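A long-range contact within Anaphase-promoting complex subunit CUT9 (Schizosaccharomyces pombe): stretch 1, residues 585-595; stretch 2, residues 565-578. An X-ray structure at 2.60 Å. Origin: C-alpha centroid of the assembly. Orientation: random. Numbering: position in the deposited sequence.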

# COMPACT_ATOMS: atom_id res chain seq x y z
N MET A 585 9.53 38.62 -50.81
CA MET A 585 8.40 39.30 -51.42
C MET A 585 8.32 40.75 -51.01
O MET A 585 7.81 41.59 -51.75
CB MET A 585 7.11 38.60 -51.04
CG MET A 585 7.00 38.34 -49.56
SD MET A 585 5.47 37.50 -49.18
CE MET A 585 5.11 36.86 -50.81
N ALA A 586 8.80 41.04 -49.80
CA ALA A 586 8.82 42.41 -49.30
C ALA A 586 9.85 43.23 -50.06
O ALA A 586 9.66 44.43 -50.28
CB ALA A 586 9.13 42.42 -47.81
N SER A 587 10.93 42.58 -50.47
CA SER A 587 11.96 43.24 -51.26
C SER A 587 11.44 43.58 -52.65
O SER A 587 11.73 44.65 -53.19
CB SER A 587 13.21 42.35 -51.36
OG SER A 587 13.83 42.20 -50.09
N ASP A 588 10.66 42.65 -53.22
CA ASP A 588 10.10 42.82 -54.55
C ASP A 588 9.02 43.89 -54.60
O ASP A 588 8.98 44.72 -55.51
CB ASP A 588 9.53 41.50 -55.07
CG ASP A 588 10.61 40.59 -55.63
OD1 ASP A 588 11.79 41.01 -55.67
OD2 ASP A 588 10.27 39.45 -56.03
N LEU A 589 8.13 43.87 -53.62
CA LEU A 589 7.09 44.89 -53.53
C LEU A 589 7.75 46.25 -53.36
O LEU A 589 7.21 47.26 -53.81
CB LEU A 589 6.15 44.59 -52.36
CG LEU A 589 4.72 44.11 -52.63
CD1 LEU A 589 4.50 43.71 -54.07
CD2 LEU A 589 4.37 42.96 -51.70
N LEU A 590 8.91 46.28 -52.71
CA LEU A 590 9.67 47.53 -52.60
C LEU A 590 10.33 47.85 -53.94
O LEU A 590 10.40 49.02 -54.34
CB LEU A 590 10.74 47.42 -51.52
CG LEU A 590 11.51 48.72 -51.22
CD1 LEU A 590 10.58 49.81 -50.68
CD2 LEU A 590 12.65 48.47 -50.24
N LYS A 591 10.82 46.82 -54.62
CA LYS A 591 11.41 46.99 -55.94
C LYS A 591 10.49 47.79 -56.84
O LYS A 591 10.92 48.73 -57.51
CB LYS A 591 11.71 45.63 -56.58
N ARG A 592 9.20 47.44 -56.83
CA ARG A 592 8.25 48.06 -57.75
C ARG A 592 7.70 49.39 -57.26
O ARG A 592 7.13 50.16 -58.04
CB ARG A 592 7.10 47.10 -58.07
NE ARG A 592 8.44 43.67 -58.70
CZ ARG A 592 7.34 42.93 -58.76
NH1 ARG A 592 6.18 43.43 -58.34
NH2 ARG A 592 7.39 41.69 -59.24
N ALA A 593 7.86 49.68 -55.97
CA ALA A 593 7.29 50.89 -55.40
C ALA A 593 8.20 52.10 -55.56
O ALA A 593 8.02 53.11 -54.88
CB ALA A 593 6.95 50.68 -53.94
N LEU A 594 9.15 52.02 -56.48
CA LEU A 594 10.11 53.10 -56.69
C LEU A 594 9.50 54.49 -56.90
O LEU A 594 10.12 55.50 -56.53
CB LEU A 594 11.09 52.74 -57.82
CG LEU A 594 10.63 52.27 -59.21
CD1 LEU A 594 9.88 50.96 -59.15
CD2 LEU A 594 9.81 53.33 -59.91
N GLU A 595 8.30 54.55 -57.47
CA GLU A 595 7.66 55.83 -57.84
C GLU A 595 8.09 57.06 -57.04
O GLU A 595 8.09 58.18 -57.57
CB GLU A 595 6.13 55.72 -57.82
CG GLU A 595 5.54 55.08 -59.06
CD GLU A 595 6.02 53.66 -59.23
OE1 GLU A 595 5.26 52.73 -58.89
OE2 GLU A 595 7.16 53.47 -59.70
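Stretch 2 565-578: IPGLAITHLHESLA

The two stretches form an antiparallel helix-on-helix contact held together by apolar packing, with no hydrogen bond passing between them. Stretch 2 is helical from Pro566 to Ala578 and continues as helix beyond it, while the helix of stretch 1, begun earlier in the chain, gives way to a short non-helical tail that includes Ala593 and Leu594. The N-to-C directions of the two helices differ by 155°, a signed crossing angle of -155°, and their axes approach to 9.5 Å. Because the directions are nearly reversed, the start of one stretch faces the later part of the other: the CA atoms of Ala586 and Leu573 lie 6.2 Å apart, and those of Ala593 and Pro566 5.5 Å apart.

Stretch 2 opens with Ile565 at the N-cap position, its carbonyl O accepting a bond from Ala569 N at 3.3 Å. Proline suits the first turn that follows, where a backbone N-H is not needed for the regular helical pattern. The ring of Pro566 also serves the contact, since its CG lies 3.6 Å from CB of Glu595; here the aliphatic base of an acidic side chain provides the apolar surface.

Along the helix, Pro566, Ile570, Leu573 and Leu577 recur at spacings of three or four residues, which brings them round to the same side. Leu573, one of the two inner members of this row, has the most surface covered of any residue of stretch 2 (78 Å²). Its CD2 reaches the backbone of stretch 1, 3.5 Å from Leu589 O and 3.6 Å from Leu590 N, and also lies 3.9 Å from Leu589 CB. Its chi1 of -105° falls between the usual wells. Across from it, Leu590 has the largest area covered in the contact, although its CA-to-CB bond points sideways. The fork of its side chain spans several neighbours: CD1 is 4.0 Å from Leu573 CB and 4.4 Å from Ile570 CG1, while CD2 is 3.6 Å from Leu577 CD1. That same CD2 lies 4.4 Å from His574 CE1, meeting the imidazole obliquely at the margin of the contact.

Alanines occupy the places where the backbones come close. Ala586 points toward stretch 2, and its short side chain leaves CB 3.6 Å from Leu577 CD2 and 4.2 Å from Ser576 CB. The small Ser576 fits beside it, with its hydroxyl hydrogen-bonded elsewhere in the structure. Ser587 points away, yet its OG still passes 3.7 Å from Leu577 CD2, so the leucine's branched end touches both residues. At the other end, Ala593 CB rests 3.9 Å from Ile570 CG1. The end of Ile570 comes nearer than its sideways CA-to-CB bond suggests, carrying CD1 to 3.1 Å from Ala593 O, a tight approach of a methyl to a carbonyl.

Thr571 points away from stretch 1; its OG1 instead donates a hydrogen bond to Leu568 O at 3.1 Å, satisfying the hydroxyl within its own helix. Together the two stretches bury 544 Å², counting both sides.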

# COMPACT_ATOMS: atom_id res chain seq x y z
N ILE A 565 -0.94 54.62 -54.02
CA ILE A 565 -0.20 55.52 -53.15
C ILE A 565 1.12 54.88 -52.72
O ILE A 565 1.27 54.44 -51.57
CB ILE A 565 -1.00 55.90 -51.89
CG1 ILE A 565 -2.42 56.35 -52.26
CG2 ILE A 565 -0.29 56.99 -51.12
CD1 ILE A 565 -3.22 56.85 -51.05
N PRO A 566 2.09 54.80 -53.65
CA PRO A 566 3.37 54.13 -53.41
C PRO A 566 4.16 54.70 -52.25
O PRO A 566 4.93 53.96 -51.64
CB PRO A 566 4.14 54.35 -54.72
CG PRO A 566 3.39 55.42 -55.44
CD PRO A 566 1.97 55.31 -55.03
N GLY A 567 3.98 55.98 -51.94
CA GLY A 567 4.71 56.61 -50.86
C GLY A 567 4.39 56.00 -49.51
O GLY A 567 5.29 55.82 -48.69
N LEU A 568 3.12 55.69 -49.28
CA LEU A 568 2.71 55.03 -48.04
C LEU A 568 3.09 53.56 -48.08
O LEU A 568 3.44 52.98 -47.06
CB LEU A 568 1.20 55.14 -47.82
CG LEU A 568 0.67 56.53 -47.51
CD1 LEU A 568 -0.80 56.43 -47.13
CD2 LEU A 568 1.52 57.19 -46.40
N ALA A 569 3.02 52.96 -49.26
CA ALA A 569 3.46 51.59 -49.46
C ALA A 569 4.94 51.44 -49.11
O ALA A 569 5.37 50.39 -48.63
CB ALA A 569 3.21 51.14 -50.88
N ILE A 570 5.72 52.51 -49.33
CA ILE A 570 7.17 52.48 -49.11
C ILE A 570 7.58 52.44 -47.64
O ILE A 570 8.47 51.69 -47.27
CB ILE A 570 7.88 53.65 -49.83
CG1 ILE A 570 8.07 53.32 -51.31
CG2 ILE A 570 9.25 53.90 -49.24
CD1 ILE A 570 8.13 54.54 -52.18
N THR A 571 6.93 53.24 -46.80
CA THR A 571 7.27 53.27 -45.38
C THR A 571 6.90 51.96 -44.65
O THR A 571 7.56 51.57 -43.68
CB THR A 571 6.61 54.47 -44.68
OG1 THR A 571 5.21 54.48 -44.99
CG2 THR A 571 7.24 55.78 -45.18
N HIS A 572 5.85 51.29 -45.12
CA HIS A 572 5.40 50.02 -44.54
C HIS A 572 6.32 48.87 -44.96
O HIS A 572 6.52 47.92 -44.21
CB HIS A 572 3.96 49.71 -44.95
CG HIS A 572 2.93 50.36 -44.08
ND1 HIS A 572 2.53 49.83 -42.87
CD2 HIS A 572 2.24 51.52 -44.23
CE1 HIS A 572 1.62 50.62 -42.32
NE2 HIS A 572 1.43 51.65 -43.13
N LEU A 573 6.85 48.96 -46.18
CA LEU A 573 7.79 47.96 -46.68
C LEU A 573 9.11 48.08 -45.91
O LEU A 573 9.78 47.08 -45.65
CB LEU A 573 8.01 48.13 -48.19
CG LEU A 573 7.34 47.14 -49.14
CD1 LEU A 573 6.34 46.27 -48.42
CD2 LEU A 573 6.69 47.83 -50.35
N HIS A 574 9.47 49.31 -45.55
CA HIS A 574 10.65 49.53 -44.71
C HIS A 574 10.48 48.89 -43.32
O HIS A 574 11.45 48.39 -42.75
CB HIS A 574 10.97 51.02 -44.59
CG HIS A 574 11.61 51.60 -45.82
ND1 HIS A 574 12.79 51.12 -46.35
CD2 HIS A 574 11.24 52.63 -46.61
CE1 HIS A 574 13.11 51.82 -47.42
NE2 HIS A 574 12.18 52.74 -47.61
N GLU A 575 9.27 48.91 -42.78
CA GLU A 575 9.00 48.22 -41.52
C GLU A 575 9.15 46.70 -41.64
O GLU A 575 9.76 46.07 -40.78
CB GLU A 575 7.61 48.56 -40.98
CG GLU A 575 7.52 49.91 -40.30
CD GLU A 575 8.44 50.02 -39.09
OE1 GLU A 575 8.96 51.13 -38.85
OE2 GLU A 575 8.64 49.00 -38.38
N SER A 576 8.58 46.12 -42.69
CA SER A 576 8.70 44.68 -42.93
C SER A 576 10.16 44.27 -42.95
O SER A 576 10.60 43.45 -42.15
CB SER A 576 8.07 44.29 -44.26
OG SER A 576 6.66 44.39 -44.22
N LEU A 577 10.90 44.86 -43.89
CA LEU A 577 12.32 44.54 -44.09
C LEU A 577 13.17 44.82 -42.87
O LEU A 577 14.34 44.43 -42.82
CB LEU A 577 12.85 45.32 -45.29
CG LEU A 577 12.16 44.92 -46.59
CD1 LEU A 577 12.57 45.81 -47.75
CD2 LEU A 577 12.44 43.45 -46.88
N ALA A 578 12.60 45.48 -41.88
CA ALA A 578 13.31 45.72 -40.63
C ALA A 578 13.02 44.58 -39.66
O ALA A 578 13.91 44.14 -38.93
CB ALA A 578 12.92 47.06 -40.04